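PDB 5T39: EvdMO1, which probably transfers methyl groups from S-adenosylmethionine through its N-terminal domain during everninomicin biosynthesis, the fused oxidase domain apparently acting independently. Local coordinates for residues S170-S182 / T240-A253. Residues are numbered along the deposited sequence; the frame is centred on the assembly and turned at random.
Sequences SAGIYLSTHYWGS and TSAEVCDIVVVGRA
Tyr179 spreads its ring across Cys245 where strands 172-180 and 244-252 run antiparallel, illustrating how the Rossmann-like methyltransferase sheet, of strand order 3-2-1-4-5-7-6, slots its last strand between the fifth and sixth. Cys245 CB sits over one ring face, 3.4 Å from the centroid of Tyr179, a CH-pi contact, while SG approaches obliquely. With CG set between backbone N and carbonyl carbon (chi1 69°), the ring turns toward the neighbouring strand; Ile247 meets its edge, and Glu238 holds its hydroxyl. On the same face of the sheet, Thr177 CG2 and Ile247 CG2 lie alongside each other at 3.8 Å, and helix 218-228 packs against Ile247.

The other face carries Tyr174, whose phenol end slants across Val248 CG1, and Ser176, whose side chain is about 6 Å from the bound S-adenosylhomocysteine. Farther along, Glu243 CA lies over the six-membered ring of Trp180, 3.9 Å from the ring centroid, a second CH-pi contact. His178 stands beside Asp246, ring and carboxylate planes 55° apart; the 2.8 Å bond from ND1 to OD1 of Asp246 is weak, and Arg239 pairs with OD2. Cys245 O accepts from opposite faces of its carbonyl plane, from Tyr179 N at 3.1 Å and His178 ND1 at 3.2 Å.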
ATOM      1  N   SER A 170       2.221  13.169   7.725  1.00  7.78           N
ATOM      2  CA  SER A 170       2.677  13.658   6.430  1.00  8.31           C
ATOM      3  C   SER A 170       1.676  14.643   5.847  1.00  8.92           C
ATOM      4  O   SER A 170       0.492  14.637   6.187  1.00 10.67           O
ATOM      5  CB  SER A 170       2.835  12.490   5.455  1.00  9.02           C
ATOM      6  OG  SER A 170       3.417  12.886   4.231  1.00  9.92           O
ATOM      7  N   ALA A 171       2.162  15.435   4.900  1.00  9.07           N
ATOM      8  CA  ALA A 171       1.325  16.368   4.160  1.00 10.33           C
ATOM      9  C   ALA A 171       1.008  15.875   2.760  1.00  9.12           C
ATOM     10  O   ALA A 171       0.380  16.612   1.990  1.00 10.62           O
ATOM     11  CB  ALA A 171       1.993  17.746   4.088  1.00 12.59           C
ATOM     12  N   GLY A 172       1.432  14.673   2.396  1.00  8.27           N
ATOM     13  CA  GLY A 172       1.162  14.154   1.076  1.00  8.38           C
ATOM     14  C   GLY A 172       0.751  12.700   1.115  1.00  7.92           C
ATOM     15  O   GLY A 172       1.317  11.913   1.876  1.00  8.35           O
ATOM     16  N   ILE A 173      -0.218  12.332   0.285  1.00  7.77           N
ATOM     17  CA  ILE A 173      -0.620  10.939   0.137  1.00  7.84           C
ATOM     18  C   ILE A 173      -0.804  10.622  -1.337  1.00  7.73           C
ATOM     19  O   ILE A 173      -1.385  11.408  -2.093  1.00  9.03           O
ATOM     20  CB  ILE A 173      -1.888  10.619   0.960  1.00  7.98           C
ATOM     21  CG1 ILE A 173      -2.174   9.105   0.964  1.00  8.40           C
ATOM     22  CG2 ILE A 173      -3.100  11.428   0.470  1.00  8.99           C
ATOM     23  CD1 ILE A 173      -3.278   8.708   1.915  1.00  9.69           C
ATOM     24  N   TYR A 174      -0.309   9.463  -1.752  1.00  7.50           N
ATOM     25  CA  TYR A 174      -0.594   8.878  -3.056  1.00  7.91           C
ATOM     26  C   TYR A 174      -1.536   7.726  -2.761  1.00  7.54           C
ATOM     27  O   TYR A 174      -1.131   6.740  -2.138  1.00  8.27           O
ATOM     28  CB  TYR A 174       0.695   8.407  -3.716  1.00  8.30           C
ATOM     29  CG  TYR A 174       0.558   7.859  -5.113  1.00  9.09           C
ATOM     30  CD1 TYR A 174       0.969   8.597  -6.212  1.00 10.25           C
ATOM     31  CD2 TYR A 174       0.031   6.595  -5.336  1.00  9.25           C
ATOM     32  CE1 TYR A 174       0.868   8.092  -7.492  1.00 10.81           C
ATOM     33  CE2 TYR A 174      -0.065   6.082  -6.613  1.00 10.40           C
ATOM     34  CZ  TYR A 174       0.357   6.841  -7.684  1.00 11.06           C
ATOM     35  OH  TYR A 174       0.279   6.367  -8.969  1.00 12.67           O
ATOM     36  N   LEU A 175      -2.799   7.885  -3.127  1.00  7.53           N
ATOM     37  CA  LEU A 175      -3.864   6.968  -2.742  1.00  7.59           C
ATOM     38  C   LEU A 175      -4.401   6.274  -3.985  1.00  7.83           C
ATOM     39  O   LEU A 175      -4.908   6.934  -4.891  1.00  8.98           O
ATOM     40  CB  LEU A 175      -4.988   7.748  -2.058  1.00  8.11           C
ATOM     41  CG  LEU A 175      -6.220   6.925  -1.680  1.00  8.61           C
ATOM     42  CD1 LEU A 175      -5.868   5.932  -0.578  1.00  9.19           C
ATOM     43  CD2 LEU A 175      -7.352   7.843  -1.255  1.00  9.50           C
ATOM     44  N   SER A 176      -4.330   4.947  -4.008  1.00  7.80           N
ATOM     45  CA  SER A 176      -4.942   4.151  -5.063  1.00  8.31           C
ATOM     46  C   SER A 176      -5.944   3.235  -4.383  1.00  8.35           C
ATOM     47  O   SER A 176      -5.569   2.474  -3.483  1.00  8.51           O
ATOM     48  CB  SER A 176      -3.873   3.353  -5.801  1.00  9.23           C
ATOM     49  OG  SER A 176      -4.439   2.542  -6.809  1.00 10.26           O
ATOM     50  N   THR A 177      -7.220   3.350  -4.761  1.00  8.48           N
ATOM     51  CA  THR A 177      -8.263   2.616  -4.066  1.00  8.55           C
ATOM     52  C   THR A 177      -9.456   2.386  -4.976  1.00  8.88           C
ATOM     53  O   THR A 177      -9.682   3.117  -5.942  1.00 10.02           O
ATOM     54  CB  THR A 177      -8.709   3.375  -2.802  1.00  8.98           C
ATOM     55  OG1 THR A 177      -9.580   2.548  -2.023  1.00  9.42           O
ATOM     56  CG2 THR A 177      -9.379   4.700  -3.123  1.00  9.50           C
ATOM     57  N   HIS A 178     -10.246   1.384  -4.613  1.00  9.20           N
ATOM     58  CA  HIS A 178     -11.611   1.309  -5.097  1.00 10.11           C
ATOM     59  C   HIS A 178     -12.533   2.174  -4.244  1.00 10.18           C
ATOM     60  O   HIS A 178     -12.248   2.495  -3.087  1.00 10.51           O
ATOM     61  CB  HIS A 178     -12.137  -0.116  -5.012  1.00 11.95           C
ATOM     62  CG  HIS A 178     -11.386  -1.091  -5.855  1.00 14.21           C
ATOM     63  ND1 HIS A 178     -11.271  -0.963  -7.221  1.00 15.96           N
ATOM     64  CD2 HIS A 178     -10.738  -2.233  -5.527  1.00 16.53           C
ATOM     65  CE1 HIS A 178     -10.567  -1.975  -7.697  1.00 18.06           C
ATOM     66  NE2 HIS A 178     -10.234  -2.762  -6.690  1.00 18.46           N
ATOM     67  N   TYR A 179     -13.672   2.521  -4.835  1.00 10.00           N
ATOM     68  CA  TYR A 179     -14.789   3.107  -4.114  1.00 10.19           C
ATOM     69  C   TYR A 179     -16.053   2.550  -4.759  1.00 10.77           C
ATOM     70  O   TYR A 179     -16.002   1.929  -5.822  1.00 11.09           O
ATOM     71  CB  TYR A 179     -14.730   4.651  -4.063  1.00 10.49           C
ATOM     72  CG  TYR A 179     -14.963   5.332  -5.385  1.00 10.15           C
ATOM     73  CD1 TYR A 179     -13.907   5.698  -6.217  1.00  9.62           C
ATOM     74  CD2 TYR A 179     -16.255   5.613  -5.808  1.00 10.39           C
ATOM     75  CE1 TYR A 179     -14.143   6.320  -7.436  1.00 10.10           C
ATOM     76  CE2 TYR A 179     -16.494   6.227  -7.012  1.00 10.70           C
ATOM     77  CZ  TYR A 179     -15.445   6.573  -7.829  1.00 10.60           C
ATOM     78  OH  TYR A 179     -15.724   7.169  -9.042  1.00 11.70           O
ATOM     79  N   TRP A 180     -17.187   2.750  -4.103  1.00 11.34           N
ATOM     80  CA  TRP A 180     -18.452   2.185  -4.552  1.00 12.73           C
ATOM     81  C   TRP A 180     -19.216   3.234  -5.345  1.00 13.09           C
ATOM     82  O   TRP A 180     -19.335   4.381  -4.906  1.00 12.95           O
ATOM     83  CB  TRP A 180     -19.266   1.723  -3.349  1.00 14.31           C
ATOM     84  CG  TRP A 180     -20.505   0.992  -3.724  1.00 16.22           C
ATOM     85  CD1 TRP A 180     -21.783   1.411  -3.524  1.00 17.46           C
ATOM     86  CD2 TRP A 180     -20.599  -0.288  -4.376  1.00 18.12           C
ATOM     87  NE1 TRP A 180     -22.666   0.478  -3.998  1.00 18.72           N
ATOM     88  CE2 TRP A 180     -21.970  -0.573  -4.531  1.00 19.11           C
ATOM     89  CE3 TRP A 180     -19.662  -1.217  -4.842  1.00 19.56           C
ATOM     90  CZ2 TRP A 180     -22.430  -1.751  -5.124  1.00 20.76           C
ATOM     91  CZ3 TRP A 180     -20.124  -2.392  -5.431  1.00 21.15           C
ATOM     92  CH2 TRP A 180     -21.495  -2.642  -5.569  1.00 21.41           C
ATOM     93  N   GLY A 181     -19.749   2.832  -6.503  1.00 13.88           N
ATOM     94  CA  GLY A 181     -20.302   3.740  -7.495  1.00 14.25           C
ATOM     95  C   GLY A 181     -21.715   4.225  -7.277  1.00 15.55           C
ATOM     96  O   GLY A 181     -22.230   4.968  -8.118  1.00 16.86           O
ATOM     97  N   SER A 182     -22.363   3.832  -6.191  1.00 16.11           N
ATOM     98  CA  SER A 182     -23.729   4.235  -5.905  1.00 17.74           C
ATOM     99  C   SER A 182     -23.824   4.662  -4.451  1.00 17.83           C
ATOM    100  O   SER A 182     -23.018   4.256  -3.611  1.00 19.49           O
ATOM    101  CB  SER A 182     -24.691   3.087  -6.162  1.00 19.75           C
ATOM    102  OG  SER A 182     -26.009   3.440  -5.781  1.00 21.41           O
ATOM    103  N   THR A 240     -14.999   4.603 -13.711  1.00 12.47           N
ATOM    104  CA  THR A 240     -16.268   4.579 -13.012  1.00 13.47           C
ATOM    105  C   THR A 240     -17.169   3.463 -13.515  1.00 14.10           C
ATOM    106  O   THR A 240     -17.099   3.039 -14.674  1.00 15.19           O
ATOM    107  CB  THR A 240     -17.016   5.906 -13.128  1.00 15.29           C
ATOM    108  OG1 THR A 240     -17.387   6.115 -14.489  1.00 16.83           O
ATOM    109  CG2 THR A 240     -16.170   7.061 -12.634  1.00 15.41           C
ATOM    110  N   SER A 241     -18.022   3.016 -12.603  1.00 14.53           N
ATOM    111  CA  SER A 241     -19.121   2.105 -12.879  1.00 16.42           C
ATOM    112  C   SER A 241     -20.162   2.327 -11.797  1.00 16.04           C
ATOM    113  O   SER A 241     -19.927   3.025 -10.810  1.00 15.22           O
ATOM    114  CB  SER A 241     -18.670   0.647 -12.880  1.00 20.15           C
ATOM    115  OG  SER A 241     -18.933   0.043 -11.627  1.00 21.68           O
ATOM    116  N   ALA A 242     -21.327   1.714 -11.986  1.00 17.48           N
ATOM    117  CA  ALA A 242     -22.346   1.754 -10.950  1.00 19.10           C
ATOM    118  C   ALA A 242     -21.941   0.961  -9.721  1.00 19.81           C
ATOM    119  O   ALA A 242     -22.524   1.164  -8.651  1.00 20.76           O
ATOM    120  CB  ALA A 242     -23.665   1.207 -11.490  1.00 20.09           C
ATOM    121  N   GLU A 243     -20.963   0.066  -9.851  1.00 19.61           N
ATOM    122  CA  GLU A 243     -20.529  -0.787  -8.752  1.00 20.23           C
ATOM    123  C   GLU A 243     -19.086  -0.450  -8.395  1.00 18.51           C
ATOM    124  O   GLU A 243     -18.818   0.618  -7.836  1.00 18.34           O
ATOM    125  CB  GLU A 243     -20.730  -2.270  -9.121  1.00 23.32           C
ATOM    126  CG  GLU A 243     -22.185  -2.621  -9.510  1.00 26.36           C
ATOM    127  CD  GLU A 243     -22.379  -4.067  -9.979  1.00 29.35           C
ATOM    128  OE1 GLU A 243     -21.606  -4.950  -9.551  1.00 31.03           O
ATOM    129  OE2 GLU A 243     -23.311  -4.320 -10.774  1.00 30.94           O
ATOM    130  N   VAL A 244     -18.141  -1.326  -8.724  1.00 17.02           N
ATOM    131  CA  VAL A 244     -16.757  -1.085  -8.331  1.00 15.69           C
ATOM    132  C   VAL A 244     -16.156   0.002  -9.215  1.00 14.96           C
ATOM    133  O   VAL A 244     -16.154  -0.107 -10.445  1.00 16.97           O
ATOM    134  CB  VAL A 244     -15.936  -2.374  -8.395  1.00 16.31           C
ATOM    135  CG1 VAL A 244     -14.472  -2.086  -8.068  1.00 16.33           C
ATOM    136  CG2 VAL A 244     -16.507  -3.417  -7.440  1.00 16.81           C
ATOM    137  N   CYS A 245     -15.637   1.055  -8.586  1.00 12.36           N
ATOM    138  CA  CYS A 245     -14.906   2.124  -9.248  1.00 11.41           C
ATOM    139  C   CYS A 245     -13.451   2.074  -8.799  1.00 11.16           C
ATOM    140  O   CYS A 245     -13.139   1.557  -7.723  1.00 11.49           O
ATOM    141  CB  CYS A 245     -15.495   3.482  -8.874  1.00 11.18           C
ATOM    142  SG  CYS A 245     -17.213   3.705  -9.389  1.00 11.88           S
ATOM    143  N   ASP A 246     -12.569   2.652  -9.620  1.00 11.10           N
ATOM    144  CA  ASP A 246     -11.140   2.714  -9.341  1.00 11.19           C
ATOM    145  C   ASP A 246     -10.696   4.169  -9.383  1.00 10.45           C
ATOM    146  O   ASP A 246     -11.124   4.918 -10.265  1.00 10.97           O
ATOM    147  CB  ASP A 246     -10.319   1.985 -10.421  1.00 12.98           C
ATOM    148  CG  ASP A 246     -10.774   0.566 -10.685  1.00 15.30           C
ATOM    149  OD1 ASP A 246     -11.482  -0.042  -9.859  1.00 16.27           O
ATOM    150  OD2 ASP A 246     -10.397   0.055 -11.756  1.00 17.37           O
ATOM    151  N   ILE A 247      -9.809   4.570  -8.476  1.00  9.53           N
ATOM    152  CA  ILE A 247      -9.289   5.930  -8.510  1.00  9.03           C
ATOM    153  C   ILE A 247      -7.865   5.945  -7.967  1.00  8.80           C
ATOM    154  O   ILE A 247      -7.502   5.183  -7.058  1.00  9.17           O
ATOM    155  CB  ILE A 247     -10.232   6.914  -7.770  1.00  8.96           C
ATOM    156  CG1 ILE A 247      -9.975   8.365  -8.197  1.00  9.44           C
ATOM    157  CG2 ILE A 247     -10.127   6.746  -6.257  1.00  9.40           C
ATOM    158  CD1 ILE A 247     -11.010   9.338  -7.653  1.00  9.95           C
ATOM    159  N   VAL A 248      -7.058   6.835  -8.537  1.00  8.84           N
ATOM    160  CA  VAL A 248      -5.741   7.174  -8.020  1.00  8.82           C
ATOM    161  C   VAL A 248      -5.720   8.681  -7.847  1.00  8.62           C
ATOM    162  O   VAL A 248      -5.962   9.419  -8.808  1.00  9.19           O
ATOM    163  CB  VAL A 248      -4.607   6.720  -8.957  1.00  9.90           C
ATOM    164  CG1 VAL A 248      -3.257   7.052  -8.341  1.00 10.85           C
ATOM    165  CG2 VAL A 248      -4.707   5.229  -9.274  1.00 11.07           C
ATOM    166  N   VAL A 249      -5.429   9.134  -6.638  1.00  8.55           N
ATOM    167  CA  VAL A 249      -5.374  10.559  -6.355  1.00  8.92           C
ATOM    168  C   VAL A 249      -4.114  10.869  -5.577  1.00  8.69           C
ATOM    169  O   VAL A 249      -3.566  10.027  -4.855  1.00  9.60           O
ATOM    170  CB  VAL A 249      -6.588  11.099  -5.573  1.00 10.25           C
ATOM    171  CG1 VAL A 249      -7.875  10.738  -6.253  1.00 10.93           C
ATOM    172  CG2 VAL A 249      -6.600  10.626  -4.147  1.00 11.45           C
ATOM    173  N   VAL A 250      -3.670  12.108  -5.718  1.00  8.70           N
ATOM    174  CA  VAL A 250      -2.654  12.689  -4.867  1.00  9.02           C
ATOM    175  C   VAL A 250      -3.343  13.706  -3.976  1.00  8.96           C
ATOM    176  O   VAL A 250      -3.985  14.639  -4.470  1.00 10.22           O
ATOM    177  CB  VAL A 250      -1.549  13.361  -5.694  1.00 10.76           C
ATOM    178  CG1 VAL A 250      -0.524  13.985  -4.771  1.00 12.62           C
ATOM    179  CG2 VAL A 250      -0.906  12.369  -6.647  1.00 12.22           C
ATOM    180  N   GLY A 251      -3.243  13.518  -2.670  1.00  9.01           N
ATOM    181  CA  GLY A 251      -3.771  14.457  -1.701  1.00  9.21           C
ATOM    182  C   GLY A 251      -2.632  15.250  -1.088  1.00  9.21           C
ATOM    183  O   GLY A 251      -1.586  14.687  -0.744  1.00  9.45           O
ATOM    184  N   ARG A 252      -2.853  16.548  -0.940  1.00  8.90           N
ATOM    185  CA  ARG A 252      -1.869  17.432  -0.346  1.00  9.11           C
ATOM    186  C   ARG A 252      -2.530  18.280   0.719  1.00  9.57           C
ATOM    187  O   ARG A 252      -3.586  18.887   0.494  1.00 10.98           O
ATOM    188  CB  ARG A 252      -1.213  18.313  -1.406  1.00 10.37           C
ATOM    189  CG  ARG A 252      -0.433  17.513  -2.434  1.00 11.81           C
ATOM    190  CD  ARG A 252       0.177  18.417  -3.488  1.00 13.80           C
ATOM    191  NE  ARG A 252       1.100  17.740  -4.404  1.00 16.01           N
ATOM    192  CZ  ARG A 252       0.763  17.199  -5.570  1.00 16.43           C
ATOM    193  NH1 ARG A 252      -0.499  17.211  -5.988  1.00 17.34           N
ATOM    194  NH2 ARG A 252       1.707  16.661  -6.327  1.00 16.12           N
ATOM    195  N   ALA A 253      -1.916  18.295   1.884  1.00  9.66           N
ATOM    196  CA  ALA A 253      -2.372  19.060   3.026  1.00 12.47           C
ATOM    197  C   ALA A 253      -1.498  20.272   3.203  1.00 15.08           C
ATOM    198  O   ALA A 253      -0.392  20.354   2.665  1.00 16.87           O
ATOM    199  CB  ALA A 253      -2.285  18.195   4.289  1.00 14.10           C
TER
HETATM  200  O   HOH W   1      -7.017   2.468  -8.711  1.00 32.45           O
HETATM  201  O   HOH W   2     -20.337   5.756 -10.574  1.00 24.75           O